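Local coordinates for protein gamma-glutamyl phosphate reductase (Thermotoga maritima, PDB 1O20) that probably catalyses the NADPH-dependent reduction of L-glutamyl phosphate to glutamate semialdehyde, the second step in making proline from glutamate, at residues A[127-132]-A[210-215]; A[201-206]-A[224-229]; A[230-235]-A[395-400]; A[370-375]-A[402-407]. All coordinates share one frame; numbering follows the deposited sequence.

In the fold
Contacts 1 and 2 belong to the four-stranded parallel sheet and its borders. Contact 1 is core, a ladder of backbone bonds lined with aliphatic side chains; contact 2 is only partly buried, where the loop after helix 196-201 meets the end of helix 217-226 and the guanidinium of Arg-203 faces a backbone oxygen. Strand 210-213 and helix 217-226 follow each other in the chain, and Ile-132 packs on Ile-202, joining the two contacts. Contact 3 is buried but mostly polar, on the chain leading from that sheet towards the seven-stranded one. Contact 4, partly exposed, rests on a salt bridge beside an outermost strand of the larger sheet. Contacts 3 and 4 share the small antiparallel pair 396-397 and 405-406.

Contact 1. Residues A[127-132]-A[210-215]; sequences GPIGII and LVIPRG
Gly-130 and Ile-212 carry the centre of a parallel ladder between strands 129-132 and 210-213. Gly-130 N donates to Leu-210 O (2.9 Å), and Gly-130 O takes Ile-212 N (2.9 Å), which arrives nearly in line with the carbonyl at a C=O...N angle of 177°. A weak bond from Ile-132 N to Ile-212 O (3.3 Å) follows, then Arg-214 N closes the ladder on Ile-132 O at 2.8 Å. On the face of Ile-129, Ile-131 and Ile-212, the last two side chains lie next to each other and point the same way: a chi2 of -73° turns Ile-131 CD1 to within 3.9 Å of Ile-212 CB. Ile-129 CG2 meets Ile-212 CD1 at 4.2 Å. On the other face Val-211 stands beside Gly-130, where a CB would press tightly on Val-211 CG1. Helix 217-226 packs against that face through Val-223, which touches Ile-132, Val-211 and Pro-213. Strand 154-157 bonds to the other edge of 129-132, and 210-213 is an outermost strand of the sheet within this chain. This strand order, 187-189, 154-157, 129-132, 210-213, is consistent with the Rossmann-like nucleotide-binding domain of aldehyde dehydrogenases.

Contact 2. Residues A[201-206]-A[224-229]; sequences MIRLRE and RDNATV
The guanidinium of Arg-203 has the carbonyl oxygen of Asn-226 over one face and the CG2 methyl of Thr-228 at its edge, in plane. The oxygen is close, Arg-203 NH1 to Asn-226 O being 2.9 Å, but the angle is too poor for a hydrogen bond. At the edge, Arg-203 NH1 lies 3.8 Å from Thr-228 CG2. The amide of Asn-226 stands almost upright to the guanidinium, their planes 87° apart, and its ND2 bonds back to Phe-222 O within the same helix. Thr-228 O lies obliquely to the other guanidinium, that of Arg-205. Arg-203 reaches over with its chain extended from CG to NE, crossing Thr-228 at about a right angle. Arg-205 also crosses Thr-228, with its CG 3.4 Å from Thr-228 OG1.

Between the backbones, one acceptor ties the segments together. Ile-202 O receives Val-229 N at 3.1 Å, almost straight (174° at the hydrogen), and Thr-228 N at 2.9 Å, more bent at 134°. The apolar filling is Ile-202, whose CD1 sits at the end of helix 217-226, 3.7 Å from Ala-227 N, while Val-229 CG2 presses on the backbone of Leu-204, 3.6 Å from its carbonyl C. Ile-202 and Met-201, a selenomethionine, also touch Ile-132 of the neighbouring strand.

The two N-H groups fix the turn after helix 196-201 against the residues following helix 217-226. The Arg-203 charge over a carbonyl at that helix's C-terminal end is likely to be electrostatically favourable, without the directionality of a bond.

Contact 3. Residues A[230-235]-A[395-400]; sequences PVLETG and GISTQR
Gln-399 grips the backbone of Val-231 to Glu-233, which lies on the chain leading from the four-stranded sheet to the seven-stranded sheet of this aldehyde-dehydrogenase-like fold. From Gln-399 CB, a chi1 of 69° sets CG between the backbone N and the carbonyl carbon, and the chain then extends towards the other segment. CD comes to 3.6 Å from Val-231 O. At the tip the amide splits: OE1 accepts Glu-233 N (3.1 Å), which approaches from above the plane of the amide carbonyl, while NE2 donates to Val-231 O (3.1 Å) in the plane of the Val-231 carbonyl. A water donates to Gln-399 OE1 and also to Glu-233 OE1. NE2 also bonds to Phe-401 O and has Leu-232 CD2 beside it at 3.6 Å. The amide thus engages the O and N of alternate residues, in the pairing, though not the exact geometry, of a parallel strand. An alanine at Gln-399 would probably leave Val-231 O and Glu-233 N without these mates and open a gap beside Leu-232 CD2.

Further along, backbone takes over: Thr-398 N donates to Glu-233 O at 3.0 Å, nearly straight at 170°. Thr-398 OG1 weakly accepts Gly-235 N, at a spot where a CB on Gly-235 would clash with that hydroxyl. A water closes the far end, donating to Gly-235 O at 2.8 Å and to Ile-396 O at 2.9 Å.

Contact 4. Residues A[370-375]-A[402-407]; sequences DAAAVY and HARGPV
Asp-370 and Arg-404 both hold CG anti to the backbone N (chi1 -175° for the arginine), and bends at chi2 and chi3 of Arg-404 then lead its chain over Ala-372 to the carboxylate. The guanidinium meets Asp-370 end-on with two nitrogens, one to each oxygen, in a salt bridge. Arg-404 NH2 to Asp-370 OD2 is the shorter limb, 2.9 Å and almost linear at 175°, reaching OD2 on its syn side, somewhat out of the carboxylate plane, with the oxygen in the guanidinium plane. The longer limb, Arg-404 NH1 to Asp-370 OD1 at 3.2 Å, comes in from above the carboxylate plane, the two flat groups being turned 42° from each other. Over one guanidinium face lies Ala-371 O, 3.7 Å above the plane and offset towards the rim. Nearer the backbone of the arginine, Ala-372 CB packs against Arg-404 CG at 3.5 Å.

Asp-370 OD1 has a second cationic partner in Arg-400, so the carboxylate is shared by two arginines, which would tend to keep it ionised. An alanine in place of Arg-404 would probably leave Asp-370 with only part of its countercharge and uncover the flank of Ala-372.

The segment 370-375 follows helix 359-368 and leads into strand 373-376, an outermost strand of the seven-stranded sheet, paired with 351-355. Across the contact, Gly-405 makes a backbone hydrogen bond with Ser-397, so the salt bridge joins that sheet's border to the small antiparallel pair 396-397 and 405-406.

Contact 1. Residues A[127-132]-A[210-215]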
loop_
_atom_site.group_PDB
_atom_site.type_symbol
_atom_site.label_atom_id
_atom_site.label_comp_id
_atom_site.label_asym_id
_atom_site.label_seq_id
_atom_site.Cartn_x
_atom_site.Cartn_y
_atom_site.Cartn_z
ATOM N N GLY A 127 -1.671 -13.903 11.862
ATOM C CA GLY A 127 -1.061 -13.665 13.156
ATOM C C GLY A 127 -0.866 -12.199 13.501
ATOM O O GLY A 127 -1.265 -11.340 12.782
ATOM N N PRO A 128 -0.233 -11.905 14.619
ATOM C CA PRO A 128 -0.043 -10.509 15.035
ATOM C C PRO A 128 0.782 -9.780 14.017
ATOM O O PRO A 128 1.783 -10.336 13.526
ATOM C CB PRO A 128 0.677 -10.636 16.383
ATOM C CG PRO A 128 0.355 -12.004 16.811
ATOM C CD PRO A 128 0.389 -12.825 15.562
ATOM N N ILE A 129 0.332 -8.582 13.668
ATOM C CA ILE A 129 0.995 -7.723 12.723
ATOM C C ILE A 129 1.618 -6.534 13.422
ATOM O O ILE A 129 0.946 -5.853 14.178
ATOM C CB ILE A 129 -0.031 -7.205 11.688
ATOM C CG1 ILE A 129 -0.696 -8.381 10.960
ATOM C CG2 ILE A 129 0.643 -6.328 10.704
ATOM C CD1 ILE A 129 -1.857 -7.975 10.106
ATOM N N GLY A 130 2.904 -6.307 13.161
ATOM C CA GLY A 130 3.567 -5.063 13.506
ATOM C C GLY A 130 3.479 -4.010 12.406
ATOM O O GLY A 130 3.901 -4.241 11.270
ATOM N N ILE A 131 2.953 -2.841 12.745
ATOM C CA ILE A 131 2.924 -1.723 11.816
ATOM C C ILE A 131 3.914 -0.654 12.299
ATOM O O ILE A 131 3.799 -0.133 13.409
ATOM C CB ILE A 131 1.498 -1.125 11.690
ATOM C CG1 ILE A 131 0.483 -2.209 11.331
ATOM C CG2 ILE A 131 1.482 -0.055 10.652
ATOM C CD1 ILE A 131 0.564 -2.704 9.870
ATOM N N ILE A 132 4.876 -0.326 11.442
ATOM C CA ILE A 132 5.877 0.671 11.743
ATOM C C ILE A 132 5.656 1.807 10.775
ATOM O O ILE A 132 5.829 1.652 9.574
ATOM C CB ILE A 132 7.285 0.104 11.636
ATOM C CG1 ILE A 132 7.434 -1.078 12.601
ATOM C CG2 ILE A 132 8.299 1.202 11.980
ATOM C CD1 ILE A 132 8.383 -2.124 12.158
ATOM N N LEU A 210 4.153 -10.930 10.978
ATOM C CA LEU A 210 4.282 -10.056 9.829
ATOM C C LEU A 210 4.610 -8.661 10.318
ATOM O O LEU A 210 4.075 -8.228 11.317
ATOM C CB LEU A 210 2.961 -9.970 9.071
ATOM C CG LEU A 210 2.861 -9.025 7.878
ATOM C CD1 LEU A 210 3.889 -9.425 6.835
ATOM C CD2 LEU A 210 1.487 -9.083 7.261
ATOM N N VAL A 211 5.482 -7.965 9.619
ATOM C CA VAL A 211 5.615 -6.519 9.799
ATOM C C VAL A 211 5.429 -5.815 8.472
ATOM O O VAL A 211 5.775 -6.358 7.400
ATOM C CB VAL A 211 6.941 -6.060 10.456
ATOM C CG1 VAL A 211 7.085 -6.604 11.836
ATOM C CG2 VAL A 211 8.142 -6.464 9.632
ATOM N N ILE A 212 4.829 -4.629 8.557
ATOM C CA ILE A 212 4.539 -3.800 7.414
ATOM C C ILE A 212 4.959 -2.382 7.740
ATOM O O ILE A 212 4.279 -1.682 8.476
ATOM C CB ILE A 212 3.051 -3.788 7.045
ATOM C CG1 ILE A 212 2.494 -5.228 6.885
ATOM C CG2 ILE A 212 2.880 -2.998 5.787
ATOM C CD1 ILE A 212 0.974 -5.273 6.669
ATOM N N PRO A 213 6.088 -1.964 7.192
ATOM C CA PRO A 213 6.524 -0.569 7.309
ATOM C C PRO A 213 5.757 0.342 6.368
ATOM O O PRO A 213 5.491 -0.065 5.260
ATOM C CB PRO A 213 7.998 -0.625 6.901
ATOM C CG PRO A 213 8.135 -1.820 6.032
ATOM C CD PRO A 213 7.048 -2.790 6.446
ATOM N N ARG A 214 5.393 1.529 6.821
ATOM C CA ARG A 214 4.717 2.520 5.987
ATOM C C ARG A 214 5.410 3.861 6.218
ATOM O O ARG A 214 5.961 4.070 7.263
ATOM C CB ARG A 214 3.243 2.609 6.377
ATOM C CG ARG A 214 2.405 1.337 5.979
ATOM C CD ARG A 214 2.360 1.101 4.468
ATOM N NE ARG A 214 1.505 2.085 3.805
ATOM C CZ ARG A 214 1.550 2.397 2.496
ATOM N NH1 ARG A 214 2.419 1.811 1.668
ATOM N NH2 ARG A 214 0.715 3.317 2.006
ATOM N N GLY A 215 5.424 4.757 5.247
ATOM C CA GLY A 215 6.143 6.028 5.379
ATOM C C GLY A 215 7.281 6.096 4.377
ATOM O O GLY A 215 7.230 5.426 3.346
#

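Contact 2. Residues A[201-206]-A[224-229]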
loop_
_atom_site.group_PDB
_atom_site.type_symbol
_atom_site.label_atom_id
_atom_site.label_comp_id
_atom_site.label_asym_id
_atom_site.label_seq_id
_atom_site.Cartn_x
_atom_site.Cartn_y
_atom_site.Cartn_z
HETATM N N MSE A 201 11.959 -4.826 17.031
HETATM C CA MSE A 201 10.585 -5.204 16.771
HETATM C C MSE A 201 10.509 -6.136 15.560
HETATM O O MSE A 201 9.781 -7.108 15.564
HETATM C CB MSE A 201 9.755 -3.952 16.516
HETATM C CG MSE A 201 8.306 -4.185 16.494
HETATM SE SE MSE A 201 7.346 -2.451 16.446
HETATM C CE MSE A 201 5.795 -3.016 15.313
ATOM N N ILE A 202 11.295 -5.833 14.542
ATOM C CA ILE A 202 11.289 -6.608 13.314
ATOM C C ILE A 202 12.101 -7.912 13.396
ATOM O O ILE A 202 12.232 -8.601 12.401
ATOM C CB ILE A 202 11.768 -5.747 12.133
ATOM C CG1 ILE A 202 13.266 -5.402 12.252
ATOM C CG2 ILE A 202 10.899 -4.452 12.016
ATOM C CD1 ILE A 202 13.756 -4.409 11.213
ATOM N N ARG A 203 12.657 -8.208 14.552
ATOM C CA ARG A 203 13.290 -9.500 14.831
ATOM C C ARG A 203 12.489 -10.404 15.774
ATOM O O ARG A 203 12.947 -11.510 16.128
ATOM C CB ARG A 203 14.684 -9.271 15.421
ATOM C CG ARG A 203 15.665 -8.647 14.461
ATOM C CD ARG A 203 17.065 -8.552 15.058
ATOM N NE ARG A 203 17.968 -7.625 14.370
ATOM C CZ ARG A 203 18.464 -7.789 13.125
ATOM N NH1 ARG A 203 18.133 -8.831 12.360
ATOM N NH2 ARG A 203 19.322 -6.885 12.646
ATOM N N LEU A 204 11.287 -9.971 16.174
ATOM C CA LEU A 204 10.526 -10.699 17.220
ATOM C C LEU A 204 9.670 -11.807 16.608
ATOM O O LEU A 204 8.433 -11.715 16.533
ATOM C CB LEU A 204 9.640 -9.739 18.006
ATOM C CG LEU A 204 10.296 -8.865 19.068
ATOM C CD1 LEU A 204 9.175 -8.002 19.661
ATOM C CD2 LEU A 204 11.034 -9.694 20.140
ATOM N N ARG A 205 10.341 -12.879 16.208
ATOM C CA ARG A 205 9.676 -13.943 15.495
ATOM C C ARG A 205 8.781 -14.787 16.408
ATOM O O ARG A 205 7.904 -15.479 15.912
ATOM C CB ARG A 205 10.719 -14.863 14.850
ATOM C CG ARG A 205 11.447 -14.281 13.643
ATOM C CD ARG A 205 12.370 -15.317 12.966
ATOM N NE ARG A 205 11.592 -16.511 12.614
ATOM C CZ ARG A 205 12.089 -17.734 12.379
ATOM N NH1 ARG A 205 13.386 -17.964 12.426
ATOM N NH2 ARG A 205 11.266 -18.729 12.063
ATOM N N GLU A 206 9.022 -14.785 17.714
ATOM C CA GLU A 206 8.184 -15.577 18.618
ATOM C C GLU A 206 6.816 -14.916 18.849
ATOM O O GLU A 206 5.910 -15.563 19.374
ATOM C CB GLU A 206 8.883 -15.825 19.983
ATOM N N ARG A 224 12.959 -3.615 5.811
ATOM C CA ARG A 224 13.058 -4.776 4.929
ATOM C C ARG A 224 14.462 -5.405 4.948
ATOM O O ARG A 224 14.568 -6.610 4.874
ATOM C CB ARG A 224 12.582 -4.503 3.492
ATOM C CG ARG A 224 12.733 -5.738 2.529
ATOM C CD ARG A 224 11.944 -6.978 2.944
ATOM N NE ARG A 224 12.088 -8.111 2.019
ATOM C CZ ARG A 224 13.098 -8.994 2.039
ATOM N NH1 ARG A 224 14.071 -8.915 2.944
ATOM N NH2 ARG A 224 13.127 -9.969 1.139
ATOM N N ASP A 225 15.506 -4.593 5.073
ATOM C CA ASP A 225 16.913 -5.062 5.102
ATOM C C ASP A 225 17.275 -5.877 6.347
ATOM O O ASP A 225 18.136 -6.754 6.299
ATOM C CB ASP A 225 17.869 -3.857 5.087
ATOM C CG ASP A 225 17.840 -3.092 3.775
ATOM O OD1 ASP A 225 18.580 -2.069 3.628
ATOM O OD2 ASP A 225 17.120 -3.454 2.835
ATOM N N ASN A 226 16.652 -5.532 7.472
ATOM C CA ASN A 226 17.034 -6.039 8.787
ATOM C C ASN A 226 15.997 -6.963 9.485
ATOM O O ASN A 226 16.282 -7.518 10.529
ATOM C CB ASN A 226 17.322 -4.825 9.668
ATOM C CG ASN A 226 18.561 -4.056 9.211
ATOM O OD1 ASN A 226 19.685 -4.483 9.460
ATOM N ND2 ASN A 226 18.357 -2.937 8.547
ATOM N N ALA A 227 14.818 -7.132 8.908
ATOM C CA ALA A 227 13.748 -7.951 9.508
ATOM C C ALA A 227 14.068 -9.440 9.494
ATOM O O ALA A 227 14.541 -9.917 8.485
ATOM C CB ALA A 227 12.470 -7.756 8.764
ATOM N N THR A 228 13.825 -10.157 10.598
ATOM C CA THR A 228 13.678 -11.611 10.540
ATOM C C THR A 228 12.212 -12.069 10.496
ATOM O O THR A 228 11.929 -13.186 10.068
ATOM C CB THR A 228 14.463 -12.358 11.657
ATOM O OG1 THR A 228 13.937 -12.092 12.963
ATOM C CG2 THR A 228 15.947 -11.873 11.701
ATOM N N VAL A 229 11.292 -11.206 10.909
ATOM C CA VAL A 229 9.860 -11.453 10.792
ATOM C C VAL A 229 9.515 -11.214 9.330
ATOM O O VAL A 229 10.059 -10.288 8.748
ATOM C CB VAL A 229 9.063 -10.475 11.692
ATOM C CG1 VAL A 229 7.570 -10.581 11.449
ATOM C CG2 VAL A 229 9.391 -10.724 13.178
#

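Contact 3. Residues A[230-235]-A[395-400]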
loop_
_atom_site.group_PDB
_atom_site.type_symbol
_atom_site.label_atom_id
_atom_site.label_comp_id
_atom_site.label_asym_id
_atom_site.label_seq_id
_atom_site.Cartn_x
_atom_site.Cartn_y
_atom_site.Cartn_z
ATOM N N PRO A 230 8.640 -12.017 8.728
ATOM C CA PRO A 230 8.199 -11.759 7.343
ATOM C C PRO A 230 7.733 -10.294 7.111
ATOM O O PRO A 230 7.080 -9.704 8.000
ATOM C CB PRO A 230 7.034 -12.729 7.162
ATOM C CG PRO A 230 7.305 -13.891 8.149
ATOM C CD PRO A 230 8.071 -13.260 9.278
ATOM N N VAL A 231 8.049 -9.738 5.952
ATOM C CA VAL A 231 7.724 -8.368 5.637
ATOM C C VAL A 231 6.884 -8.313 4.399
ATOM O O VAL A 231 7.120 -9.106 3.488
ATOM C CB VAL A 231 8.992 -7.532 5.379
ATOM C CG1 VAL A 231 8.654 -6.079 5.043
ATOM C CG2 VAL A 231 9.852 -7.574 6.571
ATOM N N LEU A 232 5.910 -7.394 4.367
ATOM C CA LEU A 232 5.305 -6.954 3.105
ATOM C C LEU A 232 5.841 -5.563 2.807
ATOM O O LEU A 232 5.566 -4.605 3.524
ATOM C CB LEU A 232 3.769 -6.951 3.151
ATOM C CG LEU A 232 3.116 -8.321 3.050
ATOM C CD1 LEU A 232 1.629 -8.176 3.271
ATOM C CD2 LEU A 232 3.406 -8.949 1.698
ATOM N N GLU A 233 6.648 -5.491 1.761
ATOM C CA GLU A 233 7.312 -4.275 1.314
ATOM C C GLU A 233 6.472 -3.493 0.278
ATOM O O GLU A 233 6.273 -3.950 -0.878
ATOM C CB GLU A 233 8.648 -4.672 0.697
ATOM C CG GLU A 233 9.463 -3.520 0.164
ATOM C CD GLU A 233 10.876 -3.945 -0.185
ATOM O OE1 GLU A 233 11.128 -5.155 -0.458
ATOM O OE2 GLU A 233 11.751 -3.062 -0.157
ATOM N N THR A 234 6.001 -2.311 0.682
ATOM C CA THR A 234 5.311 -1.410 -0.231
ATOM C C THR A 234 6.327 -0.513 -0.883
ATOM O O THR A 234 6.662 0.559 -0.338
ATOM C CB THR A 234 4.253 -0.564 0.529
ATOM O OG1 THR A 234 4.892 0.271 1.521
ATOM C CG2 THR A 234 3.290 -1.484 1.307
ATOM N N GLY A 235 6.850 -0.954 -2.036
ATOM C CA GLY A 235 8.066 -0.382 -2.581
ATOM C C GLY A 235 7.852 0.860 -3.454
ATOM O O GLY A 235 6.727 1.325 -3.631
ATOM N N GLY A 395 -1.517 -0.955 1.798
ATOM C CA GLY A 395 -0.645 -0.329 0.816
ATOM C C GLY A 395 -0.390 -1.291 -0.328
ATOM O O GLY A 395 -0.981 -2.357 -0.358
ATOM N N ILE A 396 0.478 -0.908 -1.264
ATOM C CA ILE A 396 0.717 -1.712 -2.438
ATOM C C ILE A 396 1.993 -2.459 -2.269
ATOM O O ILE A 396 3.089 -1.841 -2.321
ATOM C CB ILE A 396 0.871 -0.852 -3.672
ATOM C CG1 ILE A 396 -0.309 0.128 -3.842
ATOM C CG2 ILE A 396 1.059 -1.766 -4.877
ATOM C CD1 ILE A 396 -1.592 -0.515 -4.277
ATOM N N SER A 397 1.908 -3.777 -2.131
ATOM C CA SER A 397 3.103 -4.586 -2.111
ATOM C C SER A 397 3.770 -4.706 -3.507
ATOM O O SER A 397 3.087 -4.974 -4.502
ATOM C CB SER A 397 2.755 -5.988 -1.652
ATOM O OG SER A 397 3.807 -6.851 -1.992
ATOM N N THR A 398 5.094 -4.585 -3.559
ATOM C CA THR A 398 5.851 -4.761 -4.797
ATOM C C THR A 398 6.803 -5.910 -4.783
ATOM O O THR A 398 7.642 -5.970 -5.648
ATOM C CB THR A 398 6.630 -3.495 -5.178
ATOM O OG1 THR A 398 7.439 -3.059 -4.085
ATOM C CG2 THR A 398 5.650 -2.335 -5.433
ATOM N N GLN A 399 6.640 -6.836 -3.835
ATOM C CA GLN A 399 7.421 -8.068 -3.761
ATOM C C GLN A 399 6.737 -9.300 -4.362
ATOM O O GLN A 399 5.537 -9.350 -4.473
ATOM C CB GLN A 399 7.730 -8.368 -2.323
ATOM C CG GLN A 399 6.493 -8.779 -1.473
ATOM C CD GLN A 399 6.942 -8.944 -0.060
ATOM O OE1 GLN A 399 7.666 -8.061 0.444
ATOM N NE2 GLN A 399 6.620 -10.096 0.565
ATOM N N ARG A 400 7.541 -10.283 -4.739
ATOM C CA ARG A 400 7.101 -11.490 -5.427
ATOM C C ARG A 400 6.933 -12.642 -4.422
ATOM O O ARG A 400 7.533 -13.770 -4.580
ATOM C CB ARG A 400 8.157 -11.882 -6.474
ATOM C CG ARG A 400 7.805 -11.505 -7.898
ATOM C CD ARG A 400 8.710 -12.168 -8.926
ATOM N NE ARG A 400 9.270 -11.141 -9.747
ATOM C CZ ARG A 400 10.575 -10.893 -9.944
ATOM N NH1 ARG A 400 11.563 -11.648 -9.417
ATOM N NH2 ARG A 400 10.879 -9.866 -10.716
HETATM O O HOH W 1 10.299 -7.470 -0.133
HETATM O O HOH W 2 10.119 -4.735 -3.725
HETATM O O HOH W 3 4.006 0.790 -3.043
#

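Contact 4. Residues A[370-375]-A[402-407]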
loop_
_atom_site.group_PDB
_atom_site.type_symbol
_atom_site.label_atom_id
_atom_site.label_comp_id
_atom_site.label_asym_id
_atom_site.label_seq_id
_atom_site.Cartn_x
_atom_site.Cartn_y
_atom_site.Cartn_z
ATOM N N ASP A 370 6.761 -7.736 -15.828
ATOM C CA ASP A 370 6.450 -8.288 -14.551
ATOM C C ASP A 370 6.476 -7.160 -13.542
ATOM O O ASP A 370 7.530 -6.621 -13.237
ATOM C CB ASP A 370 7.483 -9.346 -14.168
ATOM C CG ASP A 370 7.226 -9.885 -12.793
ATOM O OD1 ASP A 370 7.963 -9.494 -11.841
ATOM O OD2 ASP A 370 6.247 -10.603 -12.569
ATOM N N ALA A 371 5.306 -6.788 -13.065
ATOM C CA ALA A 371 5.160 -5.713 -12.095
ATOM C C ALA A 371 3.896 -6.050 -11.366
ATOM O O ALA A 371 3.150 -6.868 -11.850
ATOM C CB ALA A 371 5.019 -4.305 -12.799
ATOM N N ALA A 372 3.653 -5.464 -10.210
ATOM C CA ALA A 372 2.403 -5.703 -9.518
ATOM C C ALA A 372 1.178 -5.469 -10.363
ATOM O O ALA A 372 0.200 -6.207 -10.215
ATOM C CB ALA A 372 2.304 -4.861 -8.289
ATOM N N ALA A 373 1.194 -4.427 -11.187
ATOM C CA ALA A 373 0.116 -4.130 -12.110
ATOM C C ALA A 373 0.639 -3.698 -13.499
ATOM O O ALA A 373 1.455 -2.790 -13.580
ATOM C CB ALA A 373 -0.809 -3.065 -11.545
ATOM N N VAL A 374 0.135 -4.358 -14.557
ATOM C CA VAL A 374 0.480 -4.100 -15.948
ATOM C C VAL A 374 -0.798 -3.761 -16.737
ATOM O O VAL A 374 -1.788 -4.497 -16.709
ATOM C CB VAL A 374 1.185 -5.285 -16.547
ATOM C CG1 VAL A 374 1.780 -4.947 -17.933
ATOM C CG2 VAL A 374 2.282 -5.738 -15.615
ATOM N N TYR A 375 -0.786 -2.596 -17.375
ATOM C CA TYR A 375 -1.960 -2.010 -18.001
ATOM C C TYR A 375 -1.834 -1.951 -19.507
ATOM O O TYR A 375 -0.755 -1.704 -20.021
ATOM C CB TYR A 375 -2.144 -0.592 -17.544
ATOM C CG TYR A 375 -2.386 -0.429 -16.063
ATOM C CD1 TYR A 375 -3.674 -0.366 -15.578
ATOM C CD2 TYR A 375 -1.329 -0.417 -15.146
ATOM C CE1 TYR A 375 -3.937 -0.238 -14.243
ATOM C CE2 TYR A 375 -1.581 -0.291 -13.788
ATOM C CZ TYR A 375 -2.911 -0.187 -13.363
ATOM O OH TYR A 375 -3.230 -0.065 -12.044
ATOM N N HIS A 402 4.034 -13.938 -1.224
ATOM C CA HIS A 402 2.838 -13.901 -0.386
ATOM C C HIS A 402 1.750 -13.062 -0.983
ATOM O O HIS A 402 0.678 -13.556 -1.220
ATOM C CB HIS A 402 3.096 -13.444 1.069
ATOM C CG HIS A 402 1.869 -13.519 1.924
ATOM N ND1 HIS A 402 1.440 -14.696 2.487
ATOM C CD2 HIS A 402 0.913 -12.599 2.196
ATOM C CE1 HIS A 402 0.290 -14.489 3.104
ATOM N NE2 HIS A 402 -0.047 -13.217 2.955
ATOM N N ALA A 403 2.010 -11.766 -1.177
ATOM C CA ALA A 403 1.029 -10.870 -1.737
ATOM C C ALA A 403 1.716 -9.752 -2.528
ATOM O O ALA A 403 2.776 -9.220 -2.116
ATOM C CB ALA A 403 0.175 -10.268 -0.593
ATOM N N ARG A 404 1.076 -9.398 -3.638
ATOM C CA ARG A 404 1.512 -8.369 -4.532
ATOM C C ARG A 404 0.333 -7.513 -4.917
ATOM O O ARG A 404 -0.810 -8.004 -4.980
ATOM C CB ARG A 404 2.244 -8.973 -5.765
ATOM C CG ARG A 404 2.821 -7.889 -6.666
ATOM C CD ARG A 404 4.214 -8.099 -7.284
ATOM N NE ARG A 404 4.153 -9.082 -8.305
ATOM C CZ ARG A 404 4.895 -9.162 -9.410
ATOM N NH1 ARG A 404 5.866 -8.343 -9.690
ATOM N NH2 ARG A 404 4.664 -10.191 -10.222
ATOM N N GLY A 405 0.589 -6.221 -5.119
ATOM C CA GLY A 405 -0.491 -5.254 -5.259
ATOM C C GLY A 405 -1.122 -4.845 -3.926
ATOM O O GLY A 405 -0.548 -5.000 -2.873
ATOM N N PRO A 406 -2.326 -4.327 -3.965
ATOM C CA PRO A 406 -2.996 -3.899 -2.736
ATOM C C PRO A 406 -3.099 -5.041 -1.691
ATOM O O PRO A 406 -3.524 -6.155 -1.994
ATOM C CB PRO A 406 -4.372 -3.471 -3.221
ATOM C CG PRO A 406 -4.235 -3.224 -4.684
ATOM C CD PRO A 406 -3.160 -4.143 -5.169
ATOM N N VAL A 407 -2.722 -4.708 -0.472
ATOM C CA VAL A 407 -2.715 -5.589 0.678
ATOM C C VAL A 407 -4.005 -5.287 1.423
ATOM O O VAL A 407 -4.107 -4.263 2.110
ATOM C CB VAL A 407 -1.540 -5.298 1.579
ATOM C CG1 VAL A 407 -1.554 -6.245 2.801
ATOM C CG2 VAL A 407 -0.220 -5.447 0.822
#